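Local coordinates for protein probable porin (Pseudomonas aeruginosa, PDB 2Y0H) that probably forms a porin channel of the OprD family, a closed antiparallel beta-barrel that lets small solutes cross the outer membrane, at residues D163-G168 with A172-E177. Sequence-based numbering, arbitrary orientation.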
loop_
_atom_site.group_PDB
_atom_site.type_symbol
_atom_site.label_atom_id
_atom_site.label_comp_id
_atom_site.label_asym_id
_atom_site.label_seq_id
_atom_site.Cartn_x
_atom_site.Cartn_y
_atom_site.Cartn_z
ATOM N N ASP A 163 -17.204 -8.840 -3.602
ATOM C CA ASP A 163 -17.565 -8.448 -2.237
ATOM C C ASP A 163 -16.368 -8.535 -1.316
ATOM O O ASP A 163 -15.461 -9.345 -1.519
ATOM C CB ASP A 163 -18.729 -9.258 -1.673
ATOM C CG ASP A 163 -20.011 -9.002 -2.411
ATOM O OD1 ASP A 163 -20.059 -8.014 -3.174
ATOM O OD2 ASP A 163 -20.958 -9.792 -2.242
ATOM N N MET A 164 -16.395 -7.696 -0.289
ATOM C CA MET A 164 -15.241 -7.454 0.561
ATOM C C MET A 164 -15.370 -8.074 1.950
ATOM O O MET A 164 -16.469 -8.243 2.486
ATOM C CB MET A 164 -14.993 -5.949 0.658
ATOM C CG MET A 164 -14.572 -5.349 -0.665
ATOM S SD MET A 164 -14.792 -3.569 -0.726
ATOM C CE MET A 164 -16.589 -3.429 -0.638
ATOM N N TYR A 165 -14.231 -8.414 2.532
ATOM C CA TYR A 165 -14.219 -9.032 3.848
ATOM C C TYR A 165 -12.854 -8.769 4.467
ATOM O O TYR A 165 -11.943 -8.313 3.780
ATOM C CB TYR A 165 -14.548 -10.534 3.754
ATOM C CG TYR A 165 -13.649 -11.330 2.812
ATOM C CD1 TYR A 165 -13.902 -11.379 1.442
ATOM C CD2 TYR A 165 -12.542 -12.017 3.298
ATOM C CE1 TYR A 165 -13.089 -12.104 0.587
ATOM C CE2 TYR A 165 -11.721 -12.738 2.457
ATOM C CZ TYR A 165 -11.996 -12.779 1.104
ATOM O OH TYR A 165 -11.170 -13.493 0.274
ATOM N N ILE A 166 -12.718 -9.011 5.765
ATOM C CA ILE A 166 -11.422 -8.881 6.422
ATOM C C ILE A 166 -10.502 -9.960 5.885
ATOM O O ILE A 166 -10.892 -11.128 5.818
ATOM C CB ILE A 166 -11.527 -9.029 7.956
ATOM C CG1 ILE A 166 -12.320 -7.855 8.568
ATOM C CG2 ILE A 166 -10.119 -9.186 8.574
ATOM C CD1 ILE A 166 -12.822 -8.105 9.996
ATOM N N MET A 167 -9.288 -9.564 5.500
ATOM C CA MET A 167 -8.274 -10.501 5.011
ATOM C C MET A 167 -8.039 -11.618 6.026
ATOM O O MET A 167 -7.689 -11.345 7.178
ATOM C CB MET A 167 -6.956 -9.765 4.775
ATOM C CG MET A 167 -5.832 -10.626 4.187
ATOM S SD MET A 167 -6.033 -10.972 2.422
ATOM C CE MET A 167 -7.219 -12.323 2.442
ATOM N N GLY A 168 -8.228 -12.866 5.601
ATOM C CA GLY A 168 -8.092 -14.005 6.502
ATOM C C GLY A 168 -9.403 -14.592 7.013
ATOM O O GLY A 168 -9.396 -15.623 7.685
ATOM N N ALA A 172 -17.492 -16.001 2.373
ATOM C CA ALA A 172 -18.936 -16.171 2.262
ATOM C C ALA A 172 -19.715 -15.131 3.086
ATOM O O ALA A 172 -20.841 -14.772 2.748
ATOM C CB ALA A 172 -19.333 -17.588 2.662
ATOM N N HIS A 173 -19.123 -14.641 4.168
ATOM C CA HIS A 173 -19.774 -13.582 4.927
ATOM C C HIS A 173 -19.175 -12.214 4.560
ATOM O O HIS A 173 -18.441 -11.595 5.336
ATOM C CB HIS A 173 -19.741 -13.883 6.430
ATOM C CG HIS A 173 -20.786 -14.868 6.866
ATOM N ND1 HIS A 173 -21.011 -15.186 8.191
ATOM C CD2 HIS A 173 -21.689 -15.587 6.152
ATOM C CE1 HIS A 173 -21.998 -16.061 8.273
ATOM N NE2 HIS A 173 -22.424 -16.324 7.049
ATOM N N ALA A 174 -19.506 -11.763 3.356
ATOM C CA ALA A 174 -18.884 -10.589 2.764
ATOM C C ALA A 174 -19.860 -9.431 2.689
ATOM O O ALA A 174 -21.044 -9.590 2.933
ATOM C CB ALA A 174 -18.361 -10.922 1.376
ATOM N N SER A 175 -19.360 -8.258 2.338
ATOM C CA SER A 175 -20.206 -7.079 2.276
ATOM C C SER A 175 -19.845 -6.319 1.021
ATOM O O SER A 175 -18.686 -6.339 0.596
ATOM C CB SER A 175 -19.992 -6.228 3.537
ATOM O OG SER A 175 -20.381 -4.874 3.358
ATOM N N ASP A 176 -20.824 -5.665 0.405
ATOM C CA ASP A 176 -20.543 -4.917 -0.816
ATOM C C ASP A 176 -20.403 -3.420 -0.556
ATOM O O ASP A 176 -20.498 -2.608 -1.470
ATOM C CB ASP A 176 -21.602 -5.181 -1.888
ATOM C CG ASP A 176 -23.015 -4.804 -1.441
ATOM O OD1 ASP A 176 -23.195 -4.232 -0.334
ATOM O OD2 ASP A 176 -23.953 -5.072 -2.223
ATOM N N GLU A 177 -20.158 -3.059 0.694
ATOM C CA GLU A 177 -20.160 -1.655 1.058
ATOM C C GLU A 177 -19.063 -1.284 2.062
ATOM O O GLU A 177 -19.140 -1.606 3.246
ATOM C CB GLU A 177 -21.546 -1.252 1.575
ATOM C CG GLU A 177 -21.633 0.156 2.127
ATOM C CD GLU A 177 -23.059 0.547 2.494
ATOM O OE1 GLU A 177 -24.011 -0.092 1.989
ATOM O OE2 GLU A 177 -23.219 1.497 3.283
#
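Met164 and Ser175 face each other as a single antiparallel hydrogen-bonded pair: Met164 N gives a nearly straight bond to Ser175 O (2.8 Å), and Ser175 N returns one of 2.9 Å to Met164 O. Beside this pair the methyl of Ala174 packs against Asp163 CB at 3.5 Å, and Tyr165 CD1 reaches the same methyl more loosely, at 4.5 Å, with the ring set obliquely to it. The Met164 side chain bends at its thioether (chi3 -66°), which turns CE toward the peptide backbone of 175-177, 3.8 Å from Asp176 C; Leu200 and Ser153 also touch this side chain. Both segments belong to the long loop between barrel strands 143-154 and 178-186 of the OprD-type barrel, folded back on itself just ahead of the second strand. On that approach Ser175 OG, placed beside its own carbonyl carbon (chi1 159°) where the N two residues on can reach it, accepts from Glu177 N in an ST turn and donates a hydrogen bond to the carbonyl Lys201 O. Asp163 and Asp176 run side by side, OD1 of Asp163 lying 3.5 Å from Asp176 CB; their carboxylates are turned 82° apart and would probably repel mildly. Tyr165 N donates to Asn278 OD1, linking this loop to the one between strands 259-269 and 300-309.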